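Local coordinates for uncharacterized protein (Escherichia coli UMEA 3162-1, PDB 4X5M) that works as a homodimeric SemiSWEET sugar transporter, carrying sugar across the membrane down its concentration gradient by facilitative diffusion, at the interface of chains A and B. Numbering follows the deposited sequence. Chains: chain A/B, Uncharacterized protein.

The interface of chains A and B. Residues chain A 8, 11-12, 15, 61-62, 65; chain B 46, 50.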
ATOM      1  N   GLY A   8      12.438   1.150  -9.815  1.00 31.02           N
ATOM      2  CA  GLY A   8      11.209   1.739  -9.315  1.00 30.62           C
ATOM      3  C   GLY A   8       9.978   1.132  -9.958  1.00 29.07           C
ATOM      4  O   GLY A   8       8.980   0.867  -9.286  1.00 32.74           O
ATOM      5  N   ALA A  11       9.532  -2.188  -8.559  1.00 28.20           N
ATOM      6  CA  ALA A  11       8.903  -2.026  -7.256  1.00 28.75           C
ATOM      7  C   ALA A  11       7.422  -1.698  -7.393  1.00 28.39           C
ATOM      8  O   ALA A  11       6.584  -2.274  -6.698  1.00 27.22           O
ATOM      9  CB  ALA A  11       9.609  -0.937  -6.463  1.00 27.36           C
ATOM     10  N   ALA A  12       7.113  -0.766  -8.289  1.00 28.39           N
ATOM     11  CA  ALA A  12       5.739  -0.335  -8.514  1.00 30.84           C
ATOM     12  C   ALA A  12       4.858  -1.492  -8.972  1.00 31.61           C
ATOM     13  O   ALA A  12       3.709  -1.605  -8.551  1.00 32.00           O
ATOM     14  CB  ALA A  12       5.701   0.795  -9.535  1.00 32.59           C
ATOM     15  N   THR A  15       4.255  -4.016  -5.698  1.00 24.22           N
ATOM     16  CA  THR A  15       3.460  -3.476  -4.596  1.00 27.62           C
ATOM     17  C   THR A  15       2.036  -3.130  -5.020  1.00 31.00           C
ATOM     18  O   THR A  15       1.104  -3.238  -4.221  1.00 33.59           O
ATOM     19  CB  THR A  15       4.108  -2.217  -3.982  1.00 25.66           C
ATOM     20  OG1 THR A  15       4.355  -1.249  -5.008  1.00 26.95           O
ATOM     21  CG2 THR A  15       5.411  -2.575  -3.294  1.00 22.57           C
ATOM     22  N   ALA A  61       7.985   6.343 -11.524  1.00 35.04           N
ATOM     23  CA  ALA A  61       7.744   5.127 -10.757  1.00 28.16           C
ATOM     24  C   ALA A  61       6.731   5.393  -9.649  1.00 25.19           C
ATOM     25  O   ALA A  61       5.759   4.657  -9.492  1.00 26.87           O
ATOM     26  CB  ALA A  61       9.043   4.594 -10.176  1.00 27.29           C
ATOM     27  N   VAL A  62       6.969   6.456  -8.887  1.00 25.23           N
ATOM     28  CA  VAL A  62       6.052   6.871  -7.833  1.00 27.65           C
ATOM     29  C   VAL A  62       4.712   7.287  -8.429  1.00 27.57           C
ATOM     30  O   VAL A  62       3.651   6.956  -7.896  1.00 29.36           O
ATOM     31  CB  VAL A  62       6.640   8.035  -7.006  1.00 30.48           C
ATOM     32  CG1 VAL A  62       5.590   8.627  -6.077  1.00 28.12           C
ATOM     33  CG2 VAL A  62       7.855   7.563  -6.217  1.00 34.25           C
ATOM     34  N   ALA A  65       2.585   4.276  -9.922  1.00 29.75           N
ATOM     35  CA  ALA A  65       2.210   3.388  -8.829  1.00 31.87           C
ATOM     36  C   ALA A  65       0.954   3.894  -8.128  1.00 22.41           C
ATOM     37  O   ALA A  65       0.026   3.131  -7.860  1.00 23.31           O
ATOM     38  CB  ALA A  65       3.354   3.255  -7.835  1.00 29.72           C
TER
ATOM     39  N   GLY B  46       8.354  -6.049  -3.636  1.00 22.18           N
ATOM     40  CA  GLY B  46       8.240  -4.683  -4.107  1.00 24.19           C
ATOM     41  C   GLY B  46       8.720  -3.675  -3.081  1.00 21.23           C
ATOM     42  O   GLY B  46       9.367  -2.685  -3.431  1.00 25.95           O
ATOM     43  N   TRP B  50      11.508  -0.879  -3.503  1.00 21.38           N
ATOM     44  CA  TRP B  50      11.283   0.543  -3.244  1.00 26.77           C
ATOM     45  C   TRP B  50      12.400   1.117  -2.382  1.00 28.97           C
ATOM     46  O   TRP B  50      12.839   2.250  -2.590  1.00 26.42           O
ATOM     47  CB  TRP B  50       9.936   0.775  -2.554  1.00 27.59           C
ATOM     48  CG  TRP B  50       8.749   0.820  -3.470  1.00 30.76           C
ATOM     49  CD1 TRP B  50       7.697  -0.047  -3.486  1.00 31.01           C
ATOM     50  CD2 TRP B  50       8.485   1.787  -4.493  1.00 29.42           C
ATOM     51  NE1 TRP B  50       6.797   0.315  -4.458  1.00 29.64           N
ATOM     52  CE2 TRP B  50       7.259   1.442  -5.093  1.00 25.61           C
ATOM     53  CE3 TRP B  50       9.169   2.913  -4.966  1.00 28.61           C
ATOM     54  CZ2 TRP B  50       6.700   2.174  -6.136  1.00 26.20           C
ATOM     55  CZ3 TRP B  50       8.615   3.642  -6.004  1.00 31.48           C
ATOM     56  CH2 TRP B  50       7.392   3.269  -6.578  1.00 27.24           C
TER
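B:Trp50 meets A:Ala11 and A:Thr15 across the homodimer interface of this PQ-loop (SemiSWEET) transporter, its indole reaching from helix 37-57 of one protomer to helices 3-17 and 60-86 of the other. From CB, a chi1 of -82° sets CG beside the backbone N, directing the ring at chain A. The five-membered ring lies under the methyl of A:Ala11, whose CB stands over one face, 3.4 Å from the B:Trp50 ring centroid, a CH-pi contact. B:Trp50 CD1 meets the methyl A:Thr15 CG2 at 3.4 Å; that methyl also packs against B:Gly46 CA, where the lack of a side chain probably permits the approach. Next along the ring, B:Trp50 NE1 donates to the hydroxyl A:Thr15 OG1 at 3.0 Å, nearly straight (175° at H) and with the acceptor in the indole plane. A:Thr15 OG1 in turn donates to the backbone A:Ala11 O at 3.0 Å, one helical turn earlier in its own chain, which probably fixes the hydroxyl's rotation and leaves its oxygen to accept the indole N-H. Further out, B:Trp50 CZ2 rests on A:Ala12 CA at 3.6 Å and near the A:Ala65 methyl. At the far rim B:Trp50 CH2 approaches the carbonyl A:Ala61 O at 3.6 Å, while CZ3 touches A:Val62 CG2. A leucine in place of B:Trp50 would probably leave the A:Thr15 hydroxyl without its indole donor and open a gap between helices 3-17 and 60-86 of chain A.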